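Local coordinates for LysR family transcriptional regulator (Vibrio vulnificus, PDB 5FHK), which regulates virulence genes as the LysR-type transcription factor AphB, probably by sequence-specific DNA binding, and is represented here by its regulatory domain, at the interface of chains A and B. Numbering follows the deposited sequence. Chains: chain A/B, LysR family transcriptional regulator.

The interface of chains A and B. Residues chain A 23, 27, 30, 36-40; chain B 130-132, 138, 142, 147.
Two partners grip the backbone carbonyl oxygen of A:Met30, near the end of helix 18-32. The guanidinium nitrogen NH2 of B:Arg130 donates to A:Met30 O at 2.6 Å, from 49° out of the carbonyl plane, and water 1 is the second partner. That water also meets A:Ile36 O and lies in the guanidinium plane beside B:Arg130 NE, on a nearly straight bond (174° at H). CG anti to the backbone N (chi1 -177°) and an extended chain carry the guanidinium across to chain A. Its NH1 is tied back to B:Leu147 O at 2.9 Å, while CD2 of B:Leu147 lies over one guanidinium face, toward its rim, so the group is held in position from its own chain.

Alongside, strand 38-43 of A pairs in parallel with strand 131-133 of B. A:Ile38 N donates to B:Arg130 O, B:Gln132 N to A:Ile38 O at 2.8 Å, and A:Leu40 N to B:Gln132 O at 2.6 Å, the last two in the carbonyl planes.

B:Phe131, its CG likewise anti to the backbone N, packs its ring against chain A. A:Met30, bent at chi3, crosses it at about a right angle and lays its methyl CE over one face, offset toward the CD1 rim, 3.9 Å from the ring centroid. A:Ile38 CB meets the ring edge. A:Met23 comes tip to tip, CE to B:Phe131 CZ 3.7 Å, and A:Leu40 runs beside the ring with CD2 near CZ. A:Met23 CG and SD also pack on B:Val138 of helix 136-144.

Repeated by two-fold symmetry, this patch joins two regulatory domains through a shared sheet and a phenyl ring packed among apolar side chains, a pairing that may serve the dimerisation typical of LysR-type regulators.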
ATOM      1  N   MET A  23     -11.936   0.617  -3.695  1.00 22.82           N
ATOM      2  CA  MET A  23     -11.818  -0.217  -4.890  1.00 23.65           C
ATOM      3  C   MET A  23     -13.071  -1.017  -5.240  1.00 22.68           C
ATOM      4  O   MET A  23     -13.294  -1.245  -6.441  1.00 22.37           O
ATOM      5  CB  MET A  23     -10.615  -1.178  -4.754  1.00 22.36           C
ATOM      6  CG  MET A  23      -9.253  -0.584  -5.155  1.00 21.79           C
ATOM      7  SD  MET A  23      -9.260   0.667  -6.484  1.00 26.84           S
ATOM      8  CE  MET A  23      -9.474  -0.347  -7.954  1.00 28.31           C
ATOM      9  N   ASN A  27     -14.189  -0.509  -8.891  1.00 12.89           N
ATOM     10  CA  ASN A  27     -14.188  -1.605  -9.861  1.00 18.87           C
ATOM     11  C   ASN A  27     -15.586  -1.803 -10.442  1.00 17.96           C
ATOM     12  O   ASN A  27     -15.737  -2.055 -11.644  1.00 17.10           O
ATOM     13  CB  ASN A  27     -13.659  -2.902  -9.210  1.00 18.65           C
ATOM     14  CG  ASN A  27     -12.146  -2.911  -9.018  1.00 19.36           C
ATOM     15  OD1 ASN A  27     -11.408  -2.268  -9.784  1.00 18.31           O
ATOM     16  ND2 ASN A  27     -11.661  -3.664  -7.995  1.00 17.74           N
ATOM     17  N   MET A  30     -16.034   1.074 -13.111  1.00 20.74           N
ATOM     18  CA  MET A  30     -15.279   0.828 -14.336  1.00 16.98           C
ATOM     19  C   MET A  30     -15.912  -0.292 -15.130  1.00 14.96           C
ATOM     20  O   MET A  30     -15.863  -0.305 -16.367  1.00 13.00           O
ATOM     21  CB  MET A  30     -13.833   0.464 -13.997  1.00 17.16           C
ATOM     22  CG  MET A  30     -13.009   1.649 -13.480  1.00 18.57           C
ATOM     23  SD  MET A  30     -11.242   1.306 -13.447  1.00 20.63           S
ATOM     24  CE  MET A  30     -11.041   0.521 -11.855  1.00 19.85           C
ATOM     25  N   ILE A  36     -14.928   4.795 -19.931  1.00 27.02           N
ATOM     26  CA  ILE A  36     -14.396   5.847 -19.070  1.00 25.52           C
ATOM     27  C   ILE A  36     -13.066   5.403 -18.482  1.00 24.31           C
ATOM     28  O   ILE A  36     -12.928   4.255 -18.026  1.00 20.90           O
ATOM     29  CB  ILE A  36     -15.411   6.186 -17.962  1.00 24.41           C
ATOM     30  CG1 ILE A  36     -16.716   6.701 -18.597  1.00 24.42           C
ATOM     31  CG2 ILE A  36     -14.829   7.182 -16.964  1.00 16.57           C
ATOM     32  CD1 ILE A  36     -17.757   7.141 -17.573  1.00 23.91           C
ATOM     33  N   ASN A  37     -12.079   6.299 -18.501  1.00 22.50           N
ATOM     34  CA  ASN A  37     -10.765   6.035 -17.917  1.00 21.97           C
ATOM     35  C   ASN A  37     -10.626   6.749 -16.579  1.00 20.80           C
ATOM     36  O   ASN A  37     -11.106   7.880 -16.416  1.00 23.08           O
ATOM     37  CB  ASN A  37      -9.627   6.484 -18.849  1.00 21.22           C
ATOM     38  CG  ASN A  37      -9.691   5.832 -20.234  1.00 27.56           C
ATOM     39  OD1 ASN A  37      -9.788   4.607 -20.364  1.00 26.00           O
ATOM     40  ND2 ASN A  37      -9.640   6.663 -21.280  1.00 32.69           N
ATOM     41  N   ILE A  38      -9.921   6.106 -15.640  1.00 19.12           N
ATOM     42  CA  ILE A  38      -9.670   6.645 -14.305  1.00 22.49           C
ATOM     43  C   ILE A  38      -8.170   6.777 -14.079  1.00 24.98           C
ATOM     44  O   ILE A  38      -7.408   5.859 -14.395  1.00 29.84           O
ATOM     45  CB  ILE A  38     -10.269   5.748 -13.204  1.00 22.87           C
ATOM     46  CG1 ILE A  38     -11.766   5.568 -13.414  1.00 23.35           C
ATOM     47  CG2 ILE A  38      -9.941   6.325 -11.813  1.00 22.33           C
ATOM     48  CD1 ILE A  38     -12.568   6.689 -12.848  1.00 25.39           C
ATOM     49  N   GLU A  39      -7.751   7.914 -13.528  1.00 20.50           N
ATOM     50  CA  GLU A  39      -6.418   8.087 -12.957  1.00 23.36           C
ATOM     51  C   GLU A  39      -6.604   8.334 -11.468  1.00 22.48           C
ATOM     52  O   GLU A  39      -7.334   9.257 -11.083  1.00 23.43           O
ATOM     53  CB  GLU A  39      -5.653   9.263 -13.595  1.00 26.52           C
ATOM     54  CG  GLU A  39      -4.959   8.913 -14.923  1.00 33.67           C
ATOM     55  CD  GLU A  39      -4.051  10.034 -15.434  1.00 44.90           C
ATOM     56  OE1 GLU A  39      -3.844  11.020 -14.680  1.00 49.12           O
ATOM     57  OE2 GLU A  39      -3.569   9.943 -16.599  1.00 48.92           O
ATOM     58  N   LEU A  40      -5.950   7.515 -10.639  1.00 19.99           N
ATOM     59  CA  LEU A  40      -6.148   7.512  -9.192  1.00 19.81           C
ATOM     60  C   LEU A  40      -4.836   7.788  -8.457  1.00 25.03           C
ATOM     61  O   LEU A  40      -3.811   7.156  -8.738  1.00 25.60           O
ATOM     62  CB  LEU A  40      -6.718   6.166  -8.749  1.00 24.16           C
ATOM     63  CG  LEU A  40      -6.768   5.879  -7.244  1.00 29.54           C
ATOM     64  CD1 LEU A  40      -7.531   6.981  -6.551  1.00 30.90           C
ATOM     65  CD2 LEU A  40      -7.464   4.565  -7.015  1.00 32.27           C
TER
ATOM     66  N   ARG B 130      -6.974   2.111 -19.061  1.00 26.96           N
ATOM     67  CA  ARG B 130      -8.311   2.195 -18.494  1.00 26.97           C
ATOM     68  C   ARG B 130      -8.246   2.686 -17.055  1.00 24.91           C
ATOM     69  O   ARG B 130      -9.101   3.447 -16.596  1.00 21.19           O
ATOM     70  CB  ARG B 130      -8.979   0.822 -18.557  1.00 30.84           C
ATOM     71  CG  ARG B 130     -10.405   0.798 -18.060  1.00 19.20           C
ATOM     72  CD  ARG B 130     -10.898  -0.629 -17.942  1.00 18.33           C
ATOM     73  NE  ARG B 130     -12.353  -0.699 -17.811  1.00 24.26           N
ATOM     74  CZ  ARG B 130     -13.056  -1.801 -18.045  1.00 28.73           C
ATOM     75  NH1 ARG B 130     -12.402  -2.919 -18.396  1.00 17.08           N
ATOM     76  NH2 ARG B 130     -14.400  -1.803 -17.909  1.00 26.86           N
ATOM     77  N   PHE B 131      -7.214   2.272 -16.334  1.00 22.46           N
ATOM     78  CA  PHE B 131      -7.063   2.594 -14.930  1.00 21.63           C
ATOM     79  C   PHE B 131      -5.587   2.870 -14.713  1.00 23.03           C
ATOM     80  O   PHE B 131      -4.745   2.039 -15.072  1.00 25.40           O
ATOM     81  CB  PHE B 131      -7.564   1.429 -14.061  1.00 19.08           C
ATOM     82  CG  PHE B 131      -7.494   1.674 -12.580  1.00 20.45           C
ATOM     83  CD1 PHE B 131      -8.118   2.760 -12.003  1.00 21.39           C
ATOM     84  CD2 PHE B 131      -6.828   0.778 -11.749  1.00 21.37           C
ATOM     85  CE1 PHE B 131      -8.066   2.969 -10.619  1.00 18.34           C
ATOM     86  CE2 PHE B 131      -6.771   0.979 -10.368  1.00 20.19           C
ATOM     87  CZ  PHE B 131      -7.387   2.070  -9.803  1.00 18.61           C
ATOM     88  N   GLN B 132      -5.272   4.045 -14.177  1.00 18.36           N
ATOM     89  CA  GLN B 132      -3.920   4.368 -13.768  1.00 22.32           C
ATOM     90  C   GLN B 132      -3.939   4.753 -12.302  1.00 24.23           C
ATOM     91  O   GLN B 132      -4.870   5.421 -11.839  1.00 25.80           O
ATOM     92  CB  GLN B 132      -3.329   5.483 -14.636  1.00 22.60           C
ATOM     93  CG  GLN B 132      -2.750   4.902 -15.907  1.00 24.37           C
ATOM     94  CD  GLN B 132      -2.254   5.945 -16.918  1.00 28.84           C
ATOM     95  OE1 GLN B 132      -2.404   5.756 -18.132  1.00 26.68           O
ATOM     96  NE2 GLN B 132      -1.639   7.026 -16.424  1.00 30.51           N
ATOM     97  N   VAL B 138      -3.657  -1.475  -5.861  1.00 18.22           N
ATOM     98  CA  VAL B 138      -5.013  -1.264  -6.356  1.00 16.98           C
ATOM     99  C   VAL B 138      -5.125  -1.634  -7.826  1.00 17.09           C
ATOM    100  O   VAL B 138      -6.231  -1.911  -8.307  1.00 15.99           O
ATOM    101  CB  VAL B 138      -5.516   0.188  -6.169  1.00 28.02           C
ATOM    102  CG1 VAL B 138      -5.780   0.508  -4.702  1.00 27.46           C
ATOM    103  CG2 VAL B 138      -4.530   1.186  -6.782  1.00 30.63           C
ATOM    104  N   ALA B 142      -7.909  -4.282  -9.619  1.00 16.49           N
ATOM    105  CA  ALA B 142      -8.677  -4.072 -10.849  1.00 16.04           C
ATOM    106  C   ALA B 142      -8.402  -5.169 -11.869  1.00 14.33           C
ATOM    107  O   ALA B 142      -9.309  -5.608 -12.581  1.00 14.94           O
ATOM    108  CB  ALA B 142      -8.372  -2.695 -11.450  1.00 14.62           C
ATOM    109  N   LEU B 147     -10.749  -6.324 -15.538  1.00 20.45           N
ATOM    110  CA  LEU B 147     -10.862  -5.076 -16.269  1.00 18.25           C
ATOM    111  C   LEU B 147      -9.718  -4.863 -17.250  1.00 20.80           C
ATOM    112  O   LEU B 147      -9.662  -3.815 -17.884  1.00 23.60           O
ATOM    113  CB  LEU B 147     -10.942  -3.900 -15.292  1.00 16.13           C
ATOM    114  CG  LEU B 147     -12.105  -4.077 -14.289  1.00 16.71           C
ATOM    115  CD1 LEU B 147     -11.980  -3.097 -13.147  1.00 11.51           C
ATOM    116  CD2 LEU B 147     -13.476  -3.879 -15.005  1.00 15.35           C
TER
HETATM  117  O   HOH W   1     -13.615   1.707 -17.129  1.00 15.73           O